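Local coordinates for delta-endotoxin CYTB (Bacillus thuringiensis serovar kyushuensis, PDB 1CBY), which is a mosquitocidal cytolytic toxin that kills fly and mosquito larvae by opening pores in the membranes of their midgut cells, at the interface of chains A and B. Coordinates in Å, arbitrary orientation; residue numbers count along the deposited sequence, not the author numbering. Chains: chain A/B, Delta-endotoxin CYTB.

Contact 1: the interface of chains A and B. Residues chain A 133, 136-137, 140; chain B 148, 152.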
ATOM      1  N   ASN A 133       8.380   8.411  -2.839  1.00 23.42           N
ATOM      2  CA  ASN A 133       8.653   7.285  -1.956  1.00 24.67           C
ATOM      3  C   ASN A 133       7.707   6.164  -2.372  1.00 23.02           C
ATOM      4  O   ASN A 133       8.094   5.000  -2.405  1.00 24.91           O
ATOM      5  CB  ASN A 133       8.419   7.656  -0.491  1.00 24.91           C
ATOM      6  CG  ASN A 133       9.624   8.329   0.148  1.00 28.48           C
ATOM      7  OD1 ASN A 133       9.531   8.839   1.264  1.00 30.43           O
ATOM      8  ND2 ASN A 133      10.758   8.331  -0.546  1.00 23.51           N
ATOM      9  N   GLU A 136       9.120   4.681  -5.521  1.00 17.33           N
ATOM     10  CA  GLU A 136      10.265   3.821  -5.255  1.00 18.07           C
ATOM     11  C   GLU A 136       9.849   2.522  -4.572  1.00 20.11           C
ATOM     12  O   GLU A 136      10.300   1.436  -4.956  1.00 23.37           O
ATOM     13  CB  GLU A 136      11.306   4.551  -4.413  1.00 18.86           C
ATOM     14  CG  GLU A 136      12.679   3.900  -4.452  1.00 19.28           C
ATOM     15  CD  GLU A 136      13.684   4.608  -3.577  1.00 24.86           C
ATOM     16  OE1 GLU A 136      13.317   4.991  -2.451  1.00 34.37           O
ATOM     17  OE2 GLU A 136      14.842   4.778  -4.010  1.00 31.66           O
ATOM     18  N   ALA A 137       8.982   2.636  -3.569  1.00 11.50           N
ATOM     19  CA  ALA A 137       8.492   1.466  -2.845  1.00 13.51           C
ATOM     20  C   ALA A 137       7.823   0.493  -3.824  1.00 14.67           C
ATOM     21  O   ALA A 137       8.109  -0.706  -3.812  1.00 20.45           O
ATOM     22  CB  ALA A 137       7.524   1.888  -1.780  1.00  2.92           C
ATOM     23  N   LYS A 140      10.407  -1.239  -6.020  1.00 20.17           N
ATOM     24  CA  LYS A 140      11.093  -2.267  -5.248  1.00 22.89           C
ATOM     25  C   LYS A 140      10.211  -3.514  -5.150  1.00 23.66           C
ATOM     26  O   LYS A 140      10.696  -4.641  -5.257  1.00 19.49           O
ATOM     27  CB  LYS A 140      11.406  -1.765  -3.835  1.00 21.16           C
ATOM     28  CG  LYS A 140      12.484  -0.707  -3.740  1.00 25.09           C
ATOM     29  CD  LYS A 140      12.722  -0.349  -2.281  1.00 31.01           C
ATOM     30  CE  LYS A 140      13.842   0.657  -2.101  1.00 33.11           C
ATOM     31  NZ  LYS A 140      14.005   0.995  -0.660  1.00 32.19           N
TER
ATOM     32  N   THR B 148      12.628   4.235   2.609  1.00 35.36           N
ATOM     33  CA  THR B 148      11.559   4.732   1.756  1.00 30.38           C
ATOM     34  C   THR B 148      10.410   5.264   2.610  1.00 28.60           C
ATOM     35  O   THR B 148       9.396   5.720   2.088  1.00 30.99           O
ATOM     36  CB  THR B 148      11.023   3.604   0.839  1.00 34.99           C
ATOM     37  OG1 THR B 148      12.114   2.801   0.365  1.00 42.97           O
ATOM     38  CG2 THR B 148      10.311   4.188  -0.363  1.00 43.56           C
ATOM     39  N   GLU B 152       7.713  10.123   7.188  1.00 39.57           N
ATOM     40  CA  GLU B 152       6.297   9.772   7.148  1.00 25.59           C
ATOM     41  C   GLU B 152       5.781   9.863   8.578  1.00 21.00           C
ATOM     42  O   GLU B 152       6.501   9.545   9.517  1.00 22.67           O
ATOM     43  CB  GLU B 152       6.108   8.356   6.607  1.00 27.12           C
ATOM     44  CG  GLU B 152       6.654   8.131   5.194  1.00 22.82           C
ATOM     45  CD  GLU B 152       5.856   8.838   4.102  1.00 29.88           C
ATOM     46  OE1 GLU B 152       4.847   9.509   4.409  1.00 29.79           O
ATOM     47  OE2 GLU B 152       6.237   8.711   2.919  1.00 35.29           O
TER

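Contact 2: the interface of chains A and B. Residues chain A 231-235; chain B 229-233.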
ATOM      1  N   ALA A 231     -19.881  12.046  -5.758  1.00 29.60           N
ATOM      2  CA  ALA A 231     -20.886  10.994  -5.898  1.00 27.04           C
ATOM      3  C   ALA A 231     -20.890  10.062  -4.697  1.00 24.80           C
ATOM      4  O   ALA A 231     -19.949  10.064  -3.906  1.00 28.24           O
ATOM      5  CB  ALA A 231     -20.613  10.200  -7.164  1.00 24.57           C
ATOM      6  N   PRO A 232     -21.979   9.296  -4.507  1.00 27.76           N
ATOM      7  CA  PRO A 232     -22.072   8.359  -3.381  1.00 30.34           C
ATOM      8  C   PRO A 232     -20.945   7.334  -3.514  1.00 32.14           C
ATOM      9  O   PRO A 232     -20.814   6.675  -4.552  1.00 35.89           O
ATOM     10  CB  PRO A 232     -23.443   7.724  -3.594  1.00 25.77           C
ATOM     11  CG  PRO A 232     -24.223   8.826  -4.190  1.00 26.72           C
ATOM     12  CD  PRO A 232     -23.263   9.362  -5.223  1.00 28.04           C
ATOM     13  N   ILE A 233     -20.136   7.210  -2.466  1.00 30.15           N
ATOM     14  CA  ILE A 233     -18.989   6.307  -2.470  1.00 24.94           C
ATOM     15  C   ILE A 233     -19.239   4.919  -3.063  1.00 26.79           C
ATOM     16  O   ILE A 233     -18.420   4.423  -3.842  1.00 28.47           O
ATOM     17  CB  ILE A 233     -18.340   6.214  -1.070  1.00 17.35           C
ATOM     18  CG1 ILE A 233     -17.007   5.474  -1.161  1.00 16.12           C
ATOM     19  CG2 ILE A 233     -19.284   5.552  -0.078  1.00 18.97           C
ATOM     20  CD1 ILE A 233     -16.247   5.438   0.143  1.00 20.55           C
ATOM     21  N   VAL A 234     -20.380   4.312  -2.753  1.00 28.17           N
ATOM     22  CA  VAL A 234     -20.682   2.986  -3.288  1.00 30.18           C
ATOM     23  C   VAL A 234     -20.886   3.063  -4.798  1.00 31.32           C
ATOM     24  O   VAL A 234     -20.395   2.212  -5.542  1.00 37.86           O
ATOM     25  CB  VAL A 234     -21.933   2.356  -2.632  1.00 30.27           C
ATOM     26  CG1 VAL A 234     -22.184   0.975  -3.212  1.00 21.09           C
ATOM     27  CG2 VAL A 234     -21.754   2.271  -1.118  1.00 25.39           C
ATOM     28  N   ASP A 235     -21.575   4.104  -5.248  1.00 29.17           N
ATOM     29  CA  ASP A 235     -21.829   4.285  -6.671  1.00 32.17           C
ATOM     30  C   ASP A 235     -20.501   4.299  -7.405  1.00 30.96           C
ATOM     31  O   ASP A 235     -20.368   3.717  -8.480  1.00 33.68           O
ATOM     32  CB  ASP A 235     -22.559   5.609  -6.934  1.00 39.38           C
ATOM     33  CG  ASP A 235     -23.994   5.613  -6.420  1.00 44.75           C
ATOM     34  OD1 ASP A 235     -24.359   4.745  -5.594  1.00 48.93           O
ATOM     35  OD2 ASP A 235     -24.762   6.506  -6.844  1.00 47.47           O
TER
ATOM     36  N   SER B 229     -23.057   2.885   4.797  1.00 38.64           N
ATOM     37  CA  SER B 229     -23.127   4.301   4.450  1.00 36.44           C
ATOM     38  C   SER B 229     -22.720   4.565   3.005  1.00 37.54           C
ATOM     39  O   SER B 229     -21.630   4.180   2.575  1.00 40.51           O
ATOM     40  CB  SER B 229     -22.239   5.132   5.374  1.00 36.82           C
ATOM     41  OG  SER B 229     -22.172   6.478   4.923  1.00 42.15           O
ATOM     42  N   ASN B 230     -23.590   5.251   2.269  1.00 34.31           N
ATOM     43  CA  ASN B 230     -23.332   5.596   0.873  1.00 32.51           C
ATOM     44  C   ASN B 230     -23.296   7.122   0.745  1.00 30.53           C
ATOM     45  O   ASN B 230     -23.898   7.706  -0.158  1.00 27.92           O
ATOM     46  CB  ASN B 230     -24.419   5.003  -0.033  1.00 32.36           C
ATOM     47  CG  ASN B 230     -24.123   5.200  -1.511  1.00 34.56           C
ATOM     48  OD1 ASN B 230     -22.969   5.360  -1.914  1.00 37.81           O
ATOM     49  ND2 ASN B 230     -25.166   5.186  -2.327  1.00 37.01           N
ATOM     50  N   ALA B 231     -22.596   7.753   1.685  1.00 29.60           N
ATOM     51  CA  ALA B 231     -22.452   9.206   1.742  1.00 27.04           C
ATOM     52  C   ALA B 231     -21.558   9.724   0.626  1.00 24.80           C
ATOM     53  O   ALA B 231     -20.843   8.950  -0.005  1.00 28.24           O
ATOM     54  CB  ALA B 231     -21.874   9.604   3.090  1.00 24.57           C
ATOM     55  N   PRO B 232     -21.633  11.031   0.325  1.00 27.76           N
ATOM     56  CA  PRO B 232     -20.804  11.625  -0.730  1.00 30.34           C
ATOM     57  C   PRO B 232     -19.335  11.440  -0.349  1.00 32.14           C
ATOM     58  O   PRO B 232     -18.913  11.842   0.742  1.00 35.89           O
ATOM     59  CB  PRO B 232     -21.219  13.093  -0.689  1.00 25.77           C
ATOM     60  CG  PRO B 232     -22.642  13.018  -0.304  1.00 26.72           C
ATOM     61  CD  PRO B 232     -22.605  12.018   0.824  1.00 28.04           C
ATOM     62  N   ILE B 233     -18.566  10.829  -1.245  1.00 30.15           N
ATOM     63  CA  ILE B 233     -17.157  10.541  -0.996  1.00 24.94           C
ATOM     64  C   ILE B 233     -16.352  11.670  -0.349  1.00 26.79           C
ATOM     65  O   ILE B 233     -15.581  11.425   0.582  1.00 28.47           O
ATOM     66  CB  ILE B 233     -16.458  10.005  -2.267  1.00 17.35           C
ATOM     67  CG1 ILE B 233     -15.069   9.477  -1.915  1.00 16.12           C
ATOM     68  CG2 ILE B 233     -16.394  11.078  -3.344  1.00 18.97           C
ATOM     69  CD1 ILE B 233     -14.359   8.827  -3.077  1.00 20.55           C
TER

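Contact 1: the interface of chains A and B
B:Thr148, on the 3-10 helix 146-149, reaches onto one face of helix 129-141 of the other subunit and gives up far more surface to its partner than any other residue of this patch. Its polar branch makes a hydrogen bond: the ammonium NZ of A:Lys140 donates to the hydroxyl OG1 of B:Thr148 over 2.8 Å. The lysine chain is extended all the way to its tip, and since its CG lies anti to the carbonyl carbon (chi1 -71°) the ammonium is carried along the helix flank to the threonine. The carboxylate OE1 of A:Glu136 also looks towards B:Thr148, 3.8 Å from its OG1, too far for a bond; its negative charge may temper that of the lysine nearby.

Apolar contact falls to the other branch of the threonine. With CG2 anti to the backbone N, this methyl of B:Thr148 points onto the helix, 3.9 Å from the methyl CB of A:Ala137 and likewise 3.9 Å from CA of A:Asn133. It settles between these two residues, with OE1 of A:Glu136 to one side, while the lysine meets the hydroxyl branch.

Looser polar neighbours lie at the other end of the patch. The side chain of A:Asn133 runs past B:Thr148 in the opposite direction; its OD1 faces the threonine's backbone O at 3.2 Å, two acceptors with no hydrogen bond between them, and ND2 is turned away. Beyond it B:Glu152 brings its carboxylate OE2 to 3.7 Å from the amide OD1 of A:Asn133, the two planes 59° apart; this is proximity without a bond. The patch docks a short turn of one subunit against a helix of the other, helping to hold the inactive protoxin as a dimer.

Contact 2: the interface of chains A and B
B:Asn230 inserts its side-chain amide between A:Pro232 and the first turn of helix 233-237 in the other chain, and it buries more surface than any other residue of the patch. Its CG lies anti to the backbone N (chi1 -174°), which holds the amide out towards chain A. There the carbonyl OD1 of B:Asn230 accepts a hydrogen bond from the backbone N of A:Val234, 2.9 Å long and bent to 145° at the hydrogen, the donor tilted from the amide plane. An N-H at the start of a helix thus finds its acceptor in the partner subunit, a cap supplied across the interface. The other end of the amide, ND2 of B:Asn230, makes a weak hydrogen bond of 3.4 Å to the carboxylate OD1 of A:Asp235, the two side chains crossing at about a right angle.

The amide is sandwiched: the ring atom CB of A:Pro232 stands over one face, and CB of A:Val234 over the opposite face, 3.8 Å from CG of B:Asn230. The asparagine is therefore covered by aliphatic groups on both faces as well as held by its polar ends.

A:Ile233 joins the backbones: its N donates to the backbone O of B:Ala231 over 3.1 Å, in a nearly straight bond (175° at the hydrogen). The reciprocal bond, from the N of B:Ile233 to the O of A:Ala231, is also 3.1 Å, and the pair frames an antiparallel bridge of A:Pro232 with B:Pro232 about the two-fold axis. On A:Ile233 the methyl CG2 packs 3.7 Å from the O of B:Ala231. In each subunit the site is the loop following strand 210-225, together with the start of the short helix 233-237.

Contact 1 and contact 2 belong to the same two-fold interface, and their C-alpha centres lie about 31 Å apart. They share no residue or secondary-structure element: contact 1 draws on helix 129-141 and the region of 3-10 helix 146-149, whereas contact 2 uses the loop after strand 210-225 and helix 233-237. Contact 1 recurs with the chains exchanged, while the backbone bridge of contact 2 straddles the axis itself. Contact 2 also lies beyond the C-terminal processing stop at Ser228, so proteolysis there could remove its residues and contribute to the change from dimeric protoxin to monomeric active toxin.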